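Local coordinates for protein D-glycero-beta-D-manno-heptose-1,7-bisphosphate 7-phosphatase (Mesorhizobium loti, PDB 2O2X) that removes the C-7 phosphate from D-glycero-beta-D-manno-heptose 1,7-bisphosphate, a magnesium-dependent step in the biosynthesis of ADP-heptose, at residues A[12-18]-A[91-95]; A[33-39]-A[157-163]; A[40-44]-A[55-61]; A[75-81]-A[112-118]. One frame throughout, in Å; residues are numbered along the deposited sequence.

Contact 1 (A[12-18]-A[91-95])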
loop_
_atom_site.group_PDB
_atom_site.type_symbol
_atom_site.label_atom_id
_atom_site.label_comp_id
_atom_site.label_asym_id
_atom_site.label_seq_id
_atom_site.Cartn_x
_atom_site.Cartn_y
_atom_site.Cartn_z
ATOM N N LEU A 12 16.436 5.452 -1.586
ATOM C CA LEU A 12 15.800 6.698 -2.000
ATOM C C LEU A 12 16.039 6.971 -3.459
ATOM O O LEU A 12 17.186 6.875 -3.928
ATOM C CB LEU A 12 16.331 7.863 -1.173
ATOM C CG LEU A 12 16.128 7.776 0.330
ATOM C CD1 LEU A 12 16.676 9.036 0.968
ATOM C CD2 LEU A 12 14.658 7.591 0.665
ATOM N N THR A 13 14.995 7.321 -4.192
ATOM C CA THR A 13 15.152 7.766 -5.570
ATOM C C THR A 13 15.247 9.289 -5.627
ATOM O O THR A 13 15.691 9.855 -6.618
ATOM C CB THR A 13 14.003 7.272 -6.441
ATOM O OG1 THR A 13 12.770 7.745 -5.881
ATOM C CG2 THR A 13 13.991 5.743 -6.462
ATOM N N GLU A 14 14.804 9.943 -4.557
ATOM C CA GLU A 14 14.948 11.381 -4.361
ATOM C C GLU A 14 14.741 11.631 -2.874
ATOM O O GLU A 14 14.408 10.692 -2.141
ATOM C CB GLU A 14 13.995 12.181 -5.245
ATOM C CG GLU A 14 12.596 11.726 -5.224
ATOM C CD GLU A 14 11.703 12.579 -6.115
ATOM O OE1 GLU A 14 11.312 13.674 -5.689
ATOM O OE2 GLU A 14 11.372 12.149 -7.232
ATOM N N PRO A 15 14.993 12.861 -2.387
ATOM C CA PRO A 15 15.046 12.998 -0.937
ATOM C C PRO A 15 13.765 12.562 -0.208
ATOM O O PRO A 15 13.850 12.142 0.928
ATOM C CB PRO A 15 15.294 14.487 -0.735
ATOM C CG PRO A 15 16.032 14.877 -1.985
ATOM C CD PRO A 15 15.384 14.126 -3.065
ATOM N N GLY A 16 12.618 12.646 -0.871
ATOM C CA GLY A 16 11.363 12.274 -0.231
ATOM C C GLY A 16 10.684 11.038 -0.791
ATOM O O GLY A 16 9.502 10.834 -0.530
ATOM N N VAL A 17 11.398 10.187 -1.548
ATOM C CA VAL A 17 10.799 8.992 -2.127
ATOM C C VAL A 17 11.662 7.767 -1.930
ATOM O O VAL A 17 12.834 7.747 -2.327
ATOM C CB VAL A 17 10.475 9.145 -3.613
ATOM C CG1 VAL A 17 9.793 7.873 -4.130
ATOM C CG2 VAL A 17 9.625 10.377 -3.872
ATOM N N TRP A 18 11.057 6.727 -1.362
ATOM C CA TRP A 18 11.684 5.447 -1.061
ATOM C C TRP A 18 11.014 4.398 -1.923
ATOM O O TRP A 18 9.779 4.276 -1.889
ATOM C CB TRP A 18 11.441 5.141 0.411
ATOM C CG TRP A 18 11.838 3.790 0.970
ATOM C CD1 TRP A 18 11.303 2.581 0.679
ATOM C CD2 TRP A 18 12.774 3.556 2.030
ATOM N NE1 TRP A 18 11.898 1.607 1.422
ATOM C CE2 TRP A 18 12.790 2.176 2.279
ATOM C CE3 TRP A 18 13.610 4.383 2.778
ATOM C CZ2 TRP A 18 13.626 1.597 3.233
ATOM C CZ3 TRP A 18 14.416 3.819 3.727
ATOM C CH2 TRP A 18 14.425 2.441 3.946
ATOM N N TRP A 91 14.120 8.894 7.551
ATOM C CA TRP A 91 14.129 7.651 6.806
ATOM C C TRP A 91 14.722 6.500 7.583
ATOM O O TRP A 91 14.360 5.367 7.333
ATOM C CB TRP A 91 14.803 7.792 5.452
ATOM C CG TRP A 91 13.954 8.523 4.447
ATOM C CD1 TRP A 91 14.260 9.679 3.826
ATOM C CD2 TRP A 91 12.672 8.111 3.922
ATOM N NE1 TRP A 91 13.252 10.046 2.963
ATOM C CE2 TRP A 91 12.267 9.092 2.994
ATOM C CE3 TRP A 91 11.837 7.005 4.155
ATOM C CZ2 TRP A 91 11.065 9.008 2.277
ATOM C CZ3 TRP A 91 10.627 6.928 3.455
ATOM C CH2 TRP A 91 10.255 7.932 2.531
ATOM N N SER A 92 15.632 6.758 8.535
ATOM C CA SER A 92 16.159 5.654 9.338
ATOM C C SER A 92 15.100 5.041 10.252
ATOM O O SER A 92 15.017 3.824 10.405
ATOM C CB SER A 92 17.373 6.115 10.139
ATOM O OG SER A 92 18.447 6.305 9.237
ATOM N N ALA A 93 14.270 5.897 10.823
ATOM C CA ALA A 93 13.151 5.414 11.618
ATOM C C ALA A 93 12.154 4.648 10.742
ATOM O O ALA A 93 11.650 3.591 11.143
ATOM C CB ALA A 93 12.476 6.539 12.327
ATOM N N PHE A 94 11.855 5.172 9.545
ATOM C CA PHE A 94 10.989 4.450 8.620
ATOM C C PHE A 94 11.567 3.060 8.349
ATOM O O PHE A 94 10.857 2.053 8.330
ATOM C CB PHE A 94 10.812 5.200 7.290
ATOM C CG PHE A 94 10.035 4.413 6.270
ATOM C CD1 PHE A 94 8.647 4.333 6.353
ATOM C CD2 PHE A 94 10.660 3.691 5.282
ATOM C CE1 PHE A 94 7.931 3.618 5.455
ATOM C CE2 PHE A 94 9.954 2.944 4.392
ATOM C CZ PHE A 94 8.585 2.906 4.463
ATOM N N ALA A 95 12.874 2.982 8.109
ATOM C CA ALA A 95 13.477 1.689 7.819
ATOM C C ALA A 95 13.270 0.691 8.966
ATOM O O ALA A 95 12.911 -0.466 8.752
ATOM C CB ALA A 95 14.990 1.850 7.512
#
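Residues 12-18 fold back on themselves. Glu-14 to Val-17 form a type I beta turn, closed by Val-17 N to Glu-14 O at 3.1 Å, and Thr-13 N bonds Val-17 O at 2.9 Å. The chain then enters strand 17-21. Residues 91-95 are the first turn of helix 91-107, with Ala-95 N bonded to Trp-91 O at 2.9 Å. The backbones stay well apart; the nearest CA atoms, those of Trp-18 and Trp-91, are 8.5 Å from each other. Side chains fill the gap. Trp-91 lies with Leu-12 CD2 over one face, 3.6 Å from the centroid of its five-membered ring, a CH-pi contact. Trp-18 CB makes another, 4.0 Å from the centroid of the six-membered ring. The six-membered rings of Trp-18 and Trp-91 lie at 28°, centroids 5.5 Å apart, and barely overlap. Phe-94 points its edge at the face of Trp-18 in a T-shaped pair, with Phe-94 CE2 3.6 Å from Trp-18 CE2. Ala-95 CB touches Trp-18 CH2 at 3.7 Å. One polar bond crosses: Trp-91 NE1 donates to Pro-15 O at 3.0 Å. Trp-18 NE1 instead bonds Glu-20. The aromatic cluster of Trp-18, Trp-91 and Phe-94 joins the start of helix 91-107 to the N-terminal hairpin. The indole nitrogen of Trp-91 ties the helix to the turn backbone, so a largely apolar contact also has a directional link.

Contact 2 (A[33-39]-A[157-163])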
loop_
_atom_site.group_PDB
_atom_site.type_symbol
_atom_site.label_atom_id
_atom_site.label_comp_id
_atom_site.label_asym_id
_atom_site.label_seq_id
_atom_site.Cartn_x
_atom_site.Cartn_y
_atom_site.Cartn_z
ATOM N N ALA A 33 -1.967 -6.213 -9.332
ATOM C CA ALA A 33 -1.384 -6.155 -7.997
ATOM C C ALA A 33 -2.453 -5.857 -6.978
ATOM O O ALA A 33 -3.515 -5.311 -7.301
ATOM C CB ALA A 33 -0.328 -5.068 -7.925
ATOM N N LEU A 34 -2.140 -6.221 -5.746
ATOM C CA LEU A 34 -2.865 -5.774 -4.575
ATOM C C LEU A 34 -2.058 -4.670 -3.944
ATOM O O LEU A 34 -1.009 -4.925 -3.356
ATOM C CB LEU A 34 -3.100 -6.908 -3.568
ATOM C CG LEU A 34 -3.794 -6.500 -2.255
ATOM C CD1 LEU A 34 -5.173 -5.981 -2.493
ATOM C CD2 LEU A 34 -3.814 -7.680 -1.302
ATOM N N PHE A 35 -2.545 -3.438 -4.063
ATOM C CA PHE A 35 -1.937 -2.286 -3.402
ATOM C C PHE A 35 -2.534 -2.123 -2.009
ATOM O O PHE A 35 -3.751 -2.141 -1.862
ATOM C CB PHE A 35 -2.194 -0.993 -4.188
ATOM C CG PHE A 35 -1.446 -0.902 -5.510
ATOM C CD1 PHE A 35 -0.116 -0.485 -5.548
ATOM C CD2 PHE A 35 -2.069 -1.228 -6.712
ATOM C CE1 PHE A 35 0.576 -0.380 -6.748
ATOM C CE2 PHE A 35 -1.364 -1.112 -7.916
ATOM C CZ PHE A 35 -0.044 -0.700 -7.918
ATOM N N LEU A 36 -1.675 -1.900 -1.017
ATOM C CA LEU A 36 -2.093 -1.697 0.358
ATOM C C LEU A 36 -1.463 -0.449 0.914
ATOM O O LEU A 36 -0.250 -0.269 0.862
ATOM C CB LEU A 36 -1.638 -2.865 1.249
ATOM C CG LEU A 36 -2.167 -4.260 0.869
ATOM C CD1 LEU A 36 -1.570 -5.333 1.782
ATOM C CD2 LEU A 36 -3.689 -4.289 0.909
ATOM N N ASP A 37 -2.258 0.401 1.531
ATOM C CA ASP A 37 -1.693 1.402 2.436
ATOM C C ASP A 37 -1.095 0.646 3.656
ATOM O O ASP A 37 -1.394 -0.541 3.873
ATOM C CB ASP A 37 -2.799 2.383 2.866
ATOM C CG ASP A 37 -2.261 3.578 3.672
ATOM O OD1 ASP A 37 -1.087 3.936 3.592
ATOM O OD2 ASP A 37 -3.070 4.194 4.377
ATOM N N ARG A 38 -0.235 1.304 4.448
ATOM C CA ARG A 38 0.383 0.659 5.587
ATOM C C ARG A 38 -0.315 1.065 6.906
ATOM O O ARG A 38 -1.024 0.245 7.498
ATOM C CB ARG A 38 1.896 0.883 5.620
ATOM C CG ARG A 38 2.606 -0.217 6.419
ATOM C CD ARG A 38 4.004 0.190 6.866
ATOM N NE ARG A 38 3.912 1.160 7.946
ATOM C CZ ARG A 38 4.903 1.949 8.344
ATOM N NH1 ARG A 38 6.098 1.884 7.766
ATOM N NH2 ARG A 38 4.680 2.810 9.310
ATOM N N ASP A 39 -0.125 2.295 7.369
ATOM C CA ASP A 39 -0.645 2.728 8.660
ATOM C C ASP A 39 -2.160 2.873 8.591
ATOM O O ASP A 39 -2.670 3.721 7.844
ATOM C CB ASP A 39 0.000 4.056 9.057
ATOM C CG ASP A 39 1.519 3.968 9.177
ATOM O OD1 ASP A 39 2.015 3.116 9.926
ATOM O OD2 ASP A 39 2.196 4.807 8.547
ATOM N N SER A 157 -5.901 -4.057 -11.150
ATOM C CA SER A 157 -5.373 -4.055 -9.778
ATOM C C SER A 157 -6.404 -3.572 -8.787
ATOM O O SER A 157 -7.427 -2.974 -9.151
ATOM C CB SER A 157 -4.109 -3.178 -9.726
ATOM O OG SER A 157 -3.074 -3.770 -10.517
ATOM N N LEU A 158 -6.141 -3.868 -7.510
ATOM C CA LEU A 158 -7.011 -3.459 -6.423
ATOM C C LEU A 158 -6.192 -2.664 -5.426
ATOM O O LEU A 158 -4.983 -2.831 -5.345
ATOM C CB LEU A 158 -7.539 -4.713 -5.727
ATOM C CG LEU A 158 -8.204 -5.767 -6.634
ATOM C CD1 LEU A 158 -8.603 -6.964 -5.769
ATOM C CD2 LEU A 158 -9.416 -5.201 -7.352
ATOM N N ILE A 159 -6.861 -1.787 -4.682
ATOM C CA ILE A 159 -6.216 -1.035 -3.613
ATOM C C ILE A 159 -7.083 -1.118 -2.364
ATOM O O ILE A 159 -8.324 -1.128 -2.460
ATOM C CB ILE A 159 -5.919 0.433 -3.973
ATOM C CG1 ILE A 159 -5.073 1.112 -2.861
ATOM C CG2 ILE A 159 -7.198 1.214 -4.338
ATOM C CD1 ILE A 159 -4.292 2.333 -3.300
ATOM N N VAL A 160 -6.433 -1.207 -1.203
ATOM C CA VAL A 160 -7.086 -1.212 0.103
ATOM C C VAL A 160 -6.387 -0.175 0.975
ATOM O O VAL A 160 -5.155 -0.137 1.043
ATOM C CB VAL A 160 -6.990 -2.582 0.751
ATOM C CG1 VAL A 160 -7.798 -2.575 2.045
ATOM C CG2 VAL A 160 -7.422 -3.670 -0.222
ATOM N N GLY A 161 -7.150 0.686 1.626
ATOM C CA GLY A 161 -6.623 1.630 2.593
ATOM C C GLY A 161 -7.712 2.203 3.467
ATOM O O GLY A 161 -8.893 1.948 3.184
ATOM N N ASP A 162 -7.352 2.996 4.475
ATOM C CA ASP A 162 -8.378 3.560 5.358
ATOM C C ASP A 162 -8.615 5.030 5.136
ATOM O O ASP A 162 -9.384 5.643 5.872
ATOM C CB ASP A 162 -8.088 3.261 6.847
ATOM C CG ASP A 162 -7.083 4.206 7.486
ATOM O OD1 ASP A 162 -6.116 4.572 6.826
ATOM O OD2 ASP A 162 -7.271 4.519 8.676
ATOM N N LYS A 163 -7.978 5.601 4.116
ATOM C CA LYS A 163 -8.153 7.023 3.823
ATOM C C LYS A 163 -8.713 7.226 2.425
ATOM O O LYS A 163 -8.439 6.467 1.507
ATOM C CB LYS A 163 -6.836 7.769 4.052
ATOM C CG LYS A 163 -6.559 7.874 5.580
ATOM C CD LYS A 163 -5.127 8.186 5.989
ATOM C CE LYS A 163 -4.914 7.921 7.515
ATOM N NZ LYS A 163 -4.578 6.479 7.890
#
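Phe-35 lays the edge of its ring against Ser-157 CB, 3.9 Å from its CE2, while its CB packs on Ile-159 CG1 at 3.8 Å. Phe-35 and Ile-159 share one face of a parallel strand pair. Leu-34, Leu-36, Leu-158 and Val-160 fill the other, where Leu-34 CD1 reaches Val-160 CG2 at 3.9 Å and Leu-36 CD2 meets Val-160 CB at 3.7 Å. Backbone bonds alternate in parallel fashion: Leu-158 N to Ala-33 O at 3.0 Å, Phe-35 N to Leu-158 O at 2.8 Å, Val-160 N to Phe-35 O at 2.9 Å and Asp-37 N to Val-160 O at 3.0 Å. Ala-33 N bonds Ser-157 OG at 2.9 Å. Beyond the strands lie acidic residues typical of a HAD phosphatase. Asp-37 is the probable nucleophile and Asp-39 the probable proton donor; both, with Asp-162, probably bind magnesium. Asp-37 OD2 and Asp-162 OD1 are 3.9 Å apart, a like-charge pair consistent with a cation site. Lys-163 NZ forms a salt bridge with Asp-162 OD1 at 2.7 Å and a second with Asp-45, and Asp-37 has one with Lys-137. The two strands sit in the middle of the sheet. Strand 75-80 flanks 34-36, strand 177-181 flanks 158-161, and helix 199-211 packs on the face of Leu-34, Leu-158 and Val-160.

Contact 3 (A[40-44]-A[55-61])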
loop_
_atom_site.group_PDB
_atom_site.type_symbol
_atom_site.label_atom_id
_atom_site.label_comp_id
_atom_site.label_asym_id
_atom_site.label_seq_id
_atom_site.Cartn_x
_atom_site.Cartn_y
_atom_site.Cartn_z
ATOM N N GLY A 40 -2.870 2.092 9.405
ATOM C CA GLY A 40 -4.328 2.027 9.354
ATOM C C GLY A 40 -4.906 0.877 8.539
ATOM O O GLY A 40 -6.129 0.627 8.550
ATOM N N THR A 41 -4.039 0.117 7.866
ATOM C CA THR A 41 -4.456 -0.949 6.966
ATOM C C THR A 41 -3.735 -2.236 7.346
ATOM O O THR A 41 -4.370 -3.179 7.833
ATOM C CB THR A 41 -4.240 -0.546 5.484
ATOM O OG1 THR A 41 -5.079 0.566 5.179
ATOM C CG2 THR A 41 -4.585 -1.666 4.521
ATOM N N ILE A 42 -2.407 -2.264 7.215
ATOM C CA ILE A 42 -1.592 -3.371 7.641
ATOM C C ILE A 42 -1.276 -3.305 9.114
ATOM O O ILE A 42 -1.350 -4.333 9.792
ATOM C CB ILE A 42 -0.283 -3.412 6.808
ATOM C CG1 ILE A 42 -0.602 -3.640 5.341
ATOM C CG2 ILE A 42 0.669 -4.498 7.348
ATOM C CD1 ILE A 42 0.625 -3.501 4.445
ATOM N N ASN A 43 -0.908 -2.134 9.594
ATOM C CA ASN A 43 -0.642 -1.955 11.021
ATOM C C ASN A 43 -1.575 -0.926 11.603
ATOM O O ASN A 43 -2.197 -0.125 10.889
ATOM C CB ASN A 43 0.834 -1.595 11.290
ATOM C CG ASN A 43 1.271 -0.310 10.631
ATOM O OD1 ASN A 43 1.731 -0.334 9.506
ATOM N ND2 ASN A 43 1.132 0.815 11.325
ATOM N N VAL A 44 -1.730 -0.970 12.914
ATOM C CA VAL A 44 -2.584 -0.039 13.589
ATOM C C VAL A 44 -2.047 1.381 13.396
ATOM O O VAL A 44 -0.835 1.631 13.521
ATOM C CB VAL A 44 -2.690 -0.388 15.088
ATOM C CG1 VAL A 44 -3.504 0.673 15.834
ATOM C CG2 VAL A 44 -3.314 -1.757 15.276
ATOM N N ILE A 55 4.688 -0.942 17.023
ATOM C CA ILE A 55 3.949 -1.491 15.861
ATOM C C ILE A 55 3.132 -2.725 16.242
ATOM O O ILE A 55 3.641 -3.672 16.869
ATOM C CB ILE A 55 4.931 -1.824 14.724
ATOM C CG1 ILE A 55 5.470 -0.536 14.108
ATOM C CG2 ILE A 55 4.294 -2.708 13.647
ATOM C CD1 ILE A 55 4.474 0.189 13.157
ATOM N N VAL A 56 1.861 -2.717 15.835
ATOM C CA VAL A 56 0.954 -3.846 15.998
ATOM C C VAL A 56 0.229 -4.065 14.681
ATOM O O VAL A 56 -0.311 -3.119 14.133
ATOM C CB VAL A 56 -0.084 -3.530 17.091
ATOM C CG1 VAL A 56 -1.107 -4.632 17.229
ATOM C CG2 VAL A 56 0.628 -3.293 18.406
ATOM N N LEU A 57 0.202 -5.303 14.206
ATOM C CA LEU A 57 -0.542 -5.634 13.000
ATOM C C LEU A 57 -2.044 -5.541 13.212
ATOM O O LEU A 57 -2.551 -5.780 14.316
ATOM C CB LEU A 57 -0.197 -7.019 12.518
ATOM C CG LEU A 57 1.245 -7.299 12.106
ATOM C CD1 LEU A 57 1.343 -8.661 11.526
ATOM C CD2 LEU A 57 1.737 -6.280 11.133
ATOM N N ARG A 58 -2.762 -5.185 12.149
ATOM C CA ARG A 58 -4.217 -5.356 12.086
ATOM C C ARG A 58 -4.492 -6.766 11.581
ATOM O O ARG A 58 -4.285 -7.062 10.404
ATOM C CB ARG A 58 -4.860 -4.300 11.189
ATOM C CG ARG A 58 -4.675 -2.879 11.680
ATOM C CD ARG A 58 -5.397 -1.863 10.847
ATOM N NE ARG A 58 -6.868 -2.001 10.909
ATOM C CZ ARG A 58 -7.635 -2.562 9.989
ATOM N NH1 ARG A 58 -7.147 -3.050 8.846
ATOM N NH2 ARG A 58 -8.935 -2.631 10.212
ATOM N N PRO A 59 -4.935 -7.678 12.474
ATOM C CA PRO A 59 -5.057 -9.061 11.973
ATOM C C PRO A 59 -6.073 -9.231 10.864
ATOM O O PRO A 59 -5.956 -10.145 10.065
ATOM C CB PRO A 59 -5.453 -9.868 13.228
ATOM C CG PRO A 59 -5.056 -8.979 14.386
ATOM C CD PRO A 59 -5.274 -7.576 13.906
ATOM N N GLN A 60 -7.031 -8.338 10.780
ATOM C CA GLN A 60 -8.064 -8.492 9.742
ATOM C C GLN A 60 -7.553 -8.223 8.313
ATOM O O GLN A 60 -8.230 -8.548 7.355
ATOM C CB GLN A 60 -9.321 -7.695 10.090
ATOM C CG GLN A 60 -9.150 -6.237 10.338
ATOM C CD GLN A 60 -8.879 -5.866 11.808
ATOM O OE1 GLN A 60 -7.802 -6.149 12.360
ATOM N NE2 GLN A 60 -9.822 -5.177 12.422
HETATM N N MSE A 61 -6.339 -7.687 8.184
HETATM C CA MSE A 61 -5.720 -7.551 6.858
HETATM C C MSE A 61 -4.977 -8.821 6.442
HETATM O O MSE A 61 -4.652 -9.022 5.273
HETATM C CB MSE A 61 -4.765 -6.342 6.801
HETATM C CG MSE A 61 -4.445 -5.850 5.398
HETATM SE SE MSE A 61 -5.938 -5.466 4.228
HETATM C CE MSE A 61 -7.045 -4.513 5.466
HETATM O O HOH W 1 -1.832 -7.001 8.953
HETATM O O HOH W 2 0.953 0.109 14.834
#
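Two backbone hydrogen bonds hold these loop segments together: Val-44 N to Val-56 O at 2.8 Å and Arg-58 N to Ile-42 O at 2.9 Å. They lie around a single bridge between Asn-43 and Leu-57, whose CA atoms are 4.2 Å apart. Arg-58 adds a side-chain bond, NH1 to Thr-41 O at 3.0 Å, and Gly-40 O lies over one face of its guanidinium. Two waters extend the links. One donates to Ile-42 O at 2.8 Å and Arg-58 O at 2.9 Å; the other donates to Val-44 O at 2.7 Å and accepts from Val-56 N at 3.1 Å. Apolar contacts are looser. Ile-42 CG2 meets Leu-57 CD2 at 4.3 Å, Val-44 CG2 meets Val-56 CB at 4.1 Å, and selenomethionine Met-61 puts its CE 3.9 Å from Thr-41 CG2. Ile-42, Ile-55 and Leu-57 rest on helix 91-107. Asn-43 ND2 bonds Asp-39, the probable proton donor, and Arg-58 NE bonds a glycerol, probably from the crystallisation liquor. Gly-40 N donates to Asn-43 O at 2.8 Å. Residues 40-44 directly follow the DxD motif (Asp-37, Asp-39), where HAD phosphatases carry the squiggle and flap, and the bridge joins the loop's two ends beside the probable active site.

Contact 4 (A[75-81]-A[112-118])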
loop_
_atom_site.group_PDB
_atom_site.type_symbol
_atom_site.label_atom_id
_atom_site.label_comp_id
_atom_site.label_asym_id
_atom_site.label_seq_id
_atom_site.Cartn_x
_atom_site.Cartn_y
_atom_site.Cartn_z
ATOM N N VAL A 75 2.013 -8.046 -3.886
ATOM C CA VAL A 75 1.477 -7.151 -2.873
ATOM C C VAL A 75 2.399 -5.960 -2.737
ATOM O O VAL A 75 3.587 -6.101 -2.458
ATOM C CB VAL A 75 1.293 -7.879 -1.536
ATOM C CG1 VAL A 75 0.806 -6.906 -0.468
ATOM C CG2 VAL A 75 0.330 -9.098 -1.679
ATOM N N VAL A 76 1.858 -4.773 -2.993
ATOM C CA VAL A 76 2.628 -3.546 -3.075
ATOM C C VAL A 76 2.153 -2.564 -2.022
ATOM O O VAL A 76 0.994 -2.144 -2.022
ATOM C CB VAL A 76 2.545 -2.901 -4.473
ATOM C CG1 VAL A 76 3.356 -1.631 -4.532
ATOM C CG2 VAL A 76 2.999 -3.897 -5.563
ATOM N N VAL A 77 3.057 -2.220 -1.097
ATOM C CA VAL A 77 2.748 -1.253 -0.031
ATOM C C VAL A 77 3.003 0.132 -0.582
ATOM O O VAL A 77 4.081 0.387 -1.108
ATOM C CB VAL A 77 3.590 -1.508 1.217
ATOM C CG1 VAL A 77 3.290 -0.438 2.291
ATOM C CG2 VAL A 77 3.317 -2.919 1.773
ATOM N N VAL A 78 2.029 1.020 -0.474
ATOM C CA VAL A 78 2.159 2.417 -0.959
ATOM C C VAL A 78 1.744 3.319 0.202
ATOM O O VAL A 78 0.593 3.322 0.635
ATOM C CB VAL A 78 1.335 2.720 -2.243
ATOM C CG1 VAL A 78 1.978 2.060 -3.423
ATOM C CG2 VAL A 78 -0.134 2.273 -2.106
ATOM N N THR A 79 2.701 4.048 0.761
ATOM C CA THR A 79 2.470 4.733 2.053
ATOM C C THR A 79 2.985 6.165 2.000
ATOM O O THR A 79 4.119 6.403 1.592
ATOM C CB THR A 79 3.102 3.955 3.245
ATOM O OG1 THR A 79 2.955 4.683 4.467
ATOM C CG2 THR A 79 4.567 3.666 3.061
ATOM N N ASN A 80 2.162 7.111 2.447
ATOM C CA ASN A 80 2.607 8.471 2.701
ATOM C C ASN A 80 3.185 8.503 4.123
ATOM O O ASN A 80 2.586 8.027 5.083
ATOM C CB ASN A 80 1.468 9.494 2.673
ATOM C CG ASN A 80 0.868 9.773 1.270
ATOM O OD1 ASN A 80 1.423 9.401 0.231
ATOM N ND2 ASN A 80 -0.271 10.493 1.253
ATOM N N GLN A 81 4.375 9.070 4.247
ATOM C CA GLN A 81 5.083 9.237 5.502
ATOM C C GLN A 81 5.394 10.708 5.736
ATOM O O GLN A 81 6.573 11.129 5.789
ATOM C CB GLN A 81 6.346 8.364 5.481
ATOM C CG GLN A 81 6.048 6.859 5.438
ATOM C CD GLN A 81 5.572 6.320 6.764
ATOM O OE1 GLN A 81 6.133 6.647 7.822
ATOM N NE2 GLN A 81 4.544 5.474 6.730
ATOM N N VAL A 112 5.083 -9.192 1.556
ATOM C CA VAL A 112 4.835 -8.224 0.500
ATOM C C VAL A 112 6.003 -8.277 -0.488
ATOM O O VAL A 112 7.030 -8.932 -0.239
ATOM C CB VAL A 112 4.629 -6.806 1.038
ATOM C CG1 VAL A 112 3.589 -6.781 2.179
ATOM C CG2 VAL A 112 5.906 -6.174 1.490
ATOM N N ASP A 113 5.820 -7.611 -1.623
ATOM C CA ASP A 113 6.752 -7.691 -2.761
ATOM C C ASP A 113 7.405 -6.372 -3.158
ATOM O O ASP A 113 8.418 -6.346 -3.859
ATOM C CB ASP A 113 6.012 -8.316 -3.916
ATOM C CG ASP A 113 5.493 -9.687 -3.552
ATOM O OD1 ASP A 113 6.374 -10.582 -3.338
ATOM O OD2 ASP A 113 4.257 -9.861 -3.399
HETATM N N MSE A 114 6.844 -5.257 -2.703
HETATM C CA MSE A 114 7.457 -3.961 -2.975
HETATM C C MSE A 114 6.922 -2.968 -1.944
HETATM O O MSE A 114 5.756 -3.071 -1.518
HETATM C CB MSE A 114 7.142 -3.501 -4.390
HETATM C CG MSE A 114 7.778 -2.199 -4.784
HETATM SE SE MSE A 114 7.606 -1.713 -6.642
HETATM C CE MSE A 114 8.985 -2.853 -7.350
ATOM N N VAL A 115 7.774 -2.035 -1.540
ATOM C CA VAL A 115 7.362 -0.906 -0.683
ATOM C C VAL A 115 7.728 0.409 -1.356
ATOM O O VAL A 115 8.898 0.601 -1.723
ATOM C CB VAL A 115 8.059 -0.967 0.694
ATOM C CG1 VAL A 115 7.712 0.260 1.554
ATOM C CG2 VAL A 115 7.693 -2.259 1.428
ATOM N N LEU A 116 6.753 1.307 -1.503
ATOM C CA LEU A 116 6.985 2.690 -1.914
ATOM C C LEU A 116 6.483 3.615 -0.824
ATOM O O LEU A 116 5.435 3.369 -0.218
ATOM C CB LEU A 116 6.345 3.045 -3.246
ATOM C CG LEU A 116 6.702 2.093 -4.397
ATOM C CD1 LEU A 116 5.688 0.987 -4.540
ATOM C CD2 LEU A 116 6.712 2.845 -5.732
ATOM N N ALA A 117 7.248 4.657 -0.539
ATOM C CA ALA A 117 6.877 5.630 0.464
ATOM C C ALA A 117 7.244 7.035 0.027
ATOM O O ALA A 117 8.275 7.251 -0.648
ATOM C CB ALA A 117 7.547 5.316 1.793
ATOM N N CYS A 118 6.394 7.976 0.386
ATOM C CA CYS A 118 6.537 9.390 0.005
ATOM C C CYS A 118 6.498 10.276 1.234
ATOM O O CYS A 118 5.500 10.287 1.950
ATOM C CB CYS A 118 5.452 9.803 -0.952
ATOM S SG CYS A 118 5.722 11.534 -1.508
#
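These parallel neighbours belong to the Rossmann-like sheet of the HAD fold, joined by a beta-alpha-beta crossover through helix 91-107. The strand axes run 4.7 Å apart at 12°, so side chains fall in matched rows. On one face, Val-76 and Val-78 form a ridge beside Leu-116. Leu-116 CD1 nests in the notch between them, 3.5 Å from Val-76 CG1 and 4.0 Å from Val-78 CG1. Met-114, a selenomethionine, adds its CB against Val-76 CG1 at 4.2 Å, but its end leads away toward helix 141-150. On the other face, Val-112 CG1 fills the dip between Val-75 CG1, at 3.8 Å, and Val-77 CG2, at 3.9 Å. Further along, small Ala-117 leaves room for its neighbours. Thr-79 CG2 comes to 3.6 Å from Ala-117 CB, and Gln-81 CG to 4.2 Å from the same atom, while Phe-94 packs in from helix 91-107. The backbone ladder is regular from Val-77 N to Met-114 O, 2.9 Å, up to Gln-81 N to Cys-118 O, 2.8 Å. At the start, Val-75 O takes Asp-113 N at 2.8 Å and, weakly, Met-114 N at 3.4 Å. Val-75 N bonds Asp-113 OD2 at 2.9 Å. Thr-79 probably stabilises the phosphoryl group, and Asn-80 and Gln-81 probably bind substrate. Gln-81 NE2 donates to Thr-79 OG1 at 2.9 Å.

In the fold
Contacts 1, 2 and 4 reach one sheet. Contact 4 is the middle piece, its centre 9 Å from that of contact 2 and 11 Å from that of contact 1. Leu-36 N to Val-76 O, 2.9 Å, probably bonds contact 2 to contact 4; Trp-18 O to Ala-117 N, 2.9 Å, does so for contacts 1 and 4. Contact 3 is nested inside the loop closed by contact 2, and Thr-41 OG1 lies 3.2 Å from Gly-161 CA. The probable active site gathers where contacts 2, 3 and 4 meet: Asp-39 bonds both Asn-43 and Gln-81. Contact 1 reaches it through Phe-94 CE1, 3.4 Å from Arg-38 NH1.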